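Local coordinates for glutathione S-transferase-3 (Necator americanus, PDB 3W8S), which probably conjugates glutathione to electrophilic compounds, as a sigma-class glutathione transferase that releases a halide ion from halogenated substrates, at residues 160-165 against 187-192. Residues are numbered along the deposited sequence; the frame is centred on the assembly and turned at random.
Sequences LAECAS and KVRSNP
Arg189 reaches across to helix 155-170 and meets Glu162 and Ser165 with different parts of its guanidinium. Its chain runs extended from CG to NE, which carries the charged group over to the neighbouring helix. There Arg189 NH2 forms a salt bridge with Glu162 OE1 at 3.0 Å, with an N-H...O angle of 161°. The oxygen lies close to the guanidinium plane, yet NH2 comes at it from above the carboxylate, and the two planes stand 50° apart. Glu162 CG is anti to the backbone N (chi1 176°), and a bend at chi2 turns the carboxylate toward the arginine. A water closes the ring, donating to Glu162 OE1 at 2.7 Å and accepting from Arg189 NE at 2.9 Å. Over one guanidinium face sits Ser165, its CB 3.3 Å from Arg189 CZ. The Ser165 hydroxyl turns back to its own helix and donates to Ala161 O at 2.8 Å; that carbonyl also takes Ser165 N, from the opposite face of its plane.

Both helices belong to the all-helical C-terminal domain of the glutathione transferase fold, and the contact lies away from the glutathione site. They come close enough for Ala161 CB to press on Val188 CB at 3.6 Å, with Val188 CG1 also against the methyl. Around the buried Glu162, Gln20 NE2 gives OE1 a further hydrogen bond and Arg201 pairs with OE2, which would favour the ionised carboxylate. Arg189 NH2 has a second acidic partner in Glu166, one residue beyond Ser165.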
loop_
_atom_site.group_PDB
_atom_site.type_symbol
_atom_site.label_atom_id
_atom_site.label_comp_id
_atom_site.label_asym_id
_atom_site.label_seq_id
_atom_site.Cartn_x
_atom_site.Cartn_y
_atom_site.Cartn_z
ATOM N N LEU A 160 -6.927 -2.939 12.401
ATOM C CA LEU A 160 -6.432 -2.415 13.678
ATOM C C LEU A 160 -6.846 -3.343 14.812
ATOM O O LEU A 160 -5.990 -3.770 15.587
ATOM C CB LEU A 160 -6.973 -0.977 13.936
ATOM C CG LEU A 160 -6.706 -0.378 15.324
ATOM C CD1 LEU A 160 -5.187 -0.289 15.636
ATOM C CD2 LEU A 160 -7.397 0.955 15.511
ATOM N N ALA A 161 -8.137 -3.719 14.888
ATOM C CA ALA A 161 -8.614 -4.592 15.989
ATOM C C ALA A 161 -7.922 -5.955 15.996
ATOM O O ALA A 161 -7.612 -6.524 17.048
ATOM C CB ALA A 161 -10.139 -4.786 15.850
ATOM N N GLU A 162 -7.716 -6.537 14.826
ATOM C CA GLU A 162 -7.112 -7.872 14.752
ATOM C C GLU A 162 -5.629 -7.820 15.241
ATOM O O GLU A 162 -5.164 -8.642 16.035
ATOM C CB GLU A 162 -7.199 -8.414 13.311
ATOM C CG GLU A 162 -6.494 -9.760 13.162
ATOM C CD GLU A 162 -7.313 -10.963 13.713
ATOM O OE1 GLU A 162 -8.503 -10.814 14.068
ATOM O OE2 GLU A 162 -6.740 -12.066 13.785
ATOM N N CYS A 163 -4.909 -6.842 14.758
ATOM C CA CYS A 163 -3.541 -6.706 15.114
ATOM C C CYS A 163 -3.426 -6.331 16.593
ATOM O O CYS A 163 -2.673 -6.948 17.314
ATOM C CB CYS A 163 -2.934 -5.672 14.181
ATOM S SG CYS A 163 -2.141 -4.267 14.988
ATOM N N ALA A 164 -4.216 -5.391 17.083
ATOM C CA ALA A 164 -4.180 -5.067 18.544
ATOM C C ALA A 164 -4.568 -6.347 19.385
ATOM O O ALA A 164 -3.843 -6.721 20.329
ATOM C CB ALA A 164 -5.128 -3.880 18.856
ATOM N N SER A 165 -5.652 -7.059 19.006
ATOM C CA SER A 165 -6.086 -8.201 19.822
ATOM C C SER A 165 -5.071 -9.323 19.800
ATOM O O SER A 165 -4.818 -9.951 20.825
ATOM C CB SER A 165 -7.473 -8.696 19.421
ATOM O OG SER A 165 -8.349 -7.582 19.558
ATOM N N LYS A 187 -14.965 -3.411 20.810
ATOM C CA LYS A 187 -16.156 -3.115 20.024
ATOM C C LYS A 187 -16.177 -3.906 18.695
ATOM O O LYS A 187 -17.189 -4.516 18.351
ATOM C CB LYS A 187 -16.266 -1.614 19.753
ATOM C CG LYS A 187 -17.499 -1.196 18.931
ATOM C CD LYS A 187 -17.352 0.302 18.621
ATOM C CE LYS A 187 -18.466 0.790 17.711
ATOM N NZ LYS A 187 -19.766 0.868 18.501
ATOM N N VAL A 188 -15.052 -3.928 17.974
ATOM C CA VAL A 188 -15.028 -4.618 16.704
ATOM C C VAL A 188 -15.232 -6.129 16.907
ATOM O O VAL A 188 -16.002 -6.760 16.181
ATOM C CB VAL A 188 -13.732 -4.334 15.877
ATOM C CG1 VAL A 188 -13.646 -5.316 14.709
ATOM C CG2 VAL A 188 -13.720 -2.864 15.393
ATOM N N ARG A 189 -14.538 -6.717 17.861
ATOM C CA ARG A 189 -14.668 -8.132 18.141
ATOM C C ARG A 189 -15.985 -8.589 18.835
ATOM O O ARG A 189 -16.252 -9.809 18.928
ATOM C CB ARG A 189 -13.467 -8.677 18.912
ATOM C CG ARG A 189 -12.228 -8.709 18.046
ATOM C CD ARG A 189 -11.196 -9.624 18.677
ATOM N NE ARG A 189 -10.218 -10.094 17.680
ATOM C CZ ARG A 189 -9.333 -11.038 17.926
ATOM N NH1 ARG A 189 -9.334 -11.637 19.138
ATOM N NH2 ARG A 189 -8.472 -11.440 16.964
ATOM N N SER A 190 -16.817 -7.645 19.257
ATOM C CA SER A 190 -18.095 -8.036 19.771
ATOM C C SER A 190 -19.051 -8.115 18.562
ATOM O O SER A 190 -20.175 -8.638 18.690
ATOM C CB SER A 190 -18.535 -7.073 20.867
ATOM O OG SER A 190 -18.908 -5.900 20.202
ATOM N N ASN A 191 -18.624 -7.678 17.365
ATOM C CA ASN A 191 -19.462 -7.984 16.164
ATOM C C ASN A 191 -19.784 -9.521 16.111
ATOM O O ASN A 191 -18.875 -10.325 16.151
ATOM C CB ASN A 191 -18.845 -7.523 14.822
ATOM C CG ASN A 191 -19.691 -7.953 13.633
ATOM O OD1 ASN A 191 -19.721 -9.092 13.285
ATOM N ND2 ASN A 191 -20.325 -7.026 12.991
ATOM N N PRO A 192 -21.087 -9.921 16.130
ATOM C CA PRO A 192 -21.385 -11.371 16.316
ATOM C C PRO A 192 -20.812 -12.281 15.207
ATOM O O PRO A 192 -20.320 -13.377 15.524
ATOM C CB PRO A 192 -22.954 -11.453 16.277
ATOM C CG PRO A 192 -23.411 -10.064 16.617
ATOM C CD PRO A 192 -22.322 -9.086 16.088
HETATM O O HOH W 1 -10.219 -8.925 15.048
#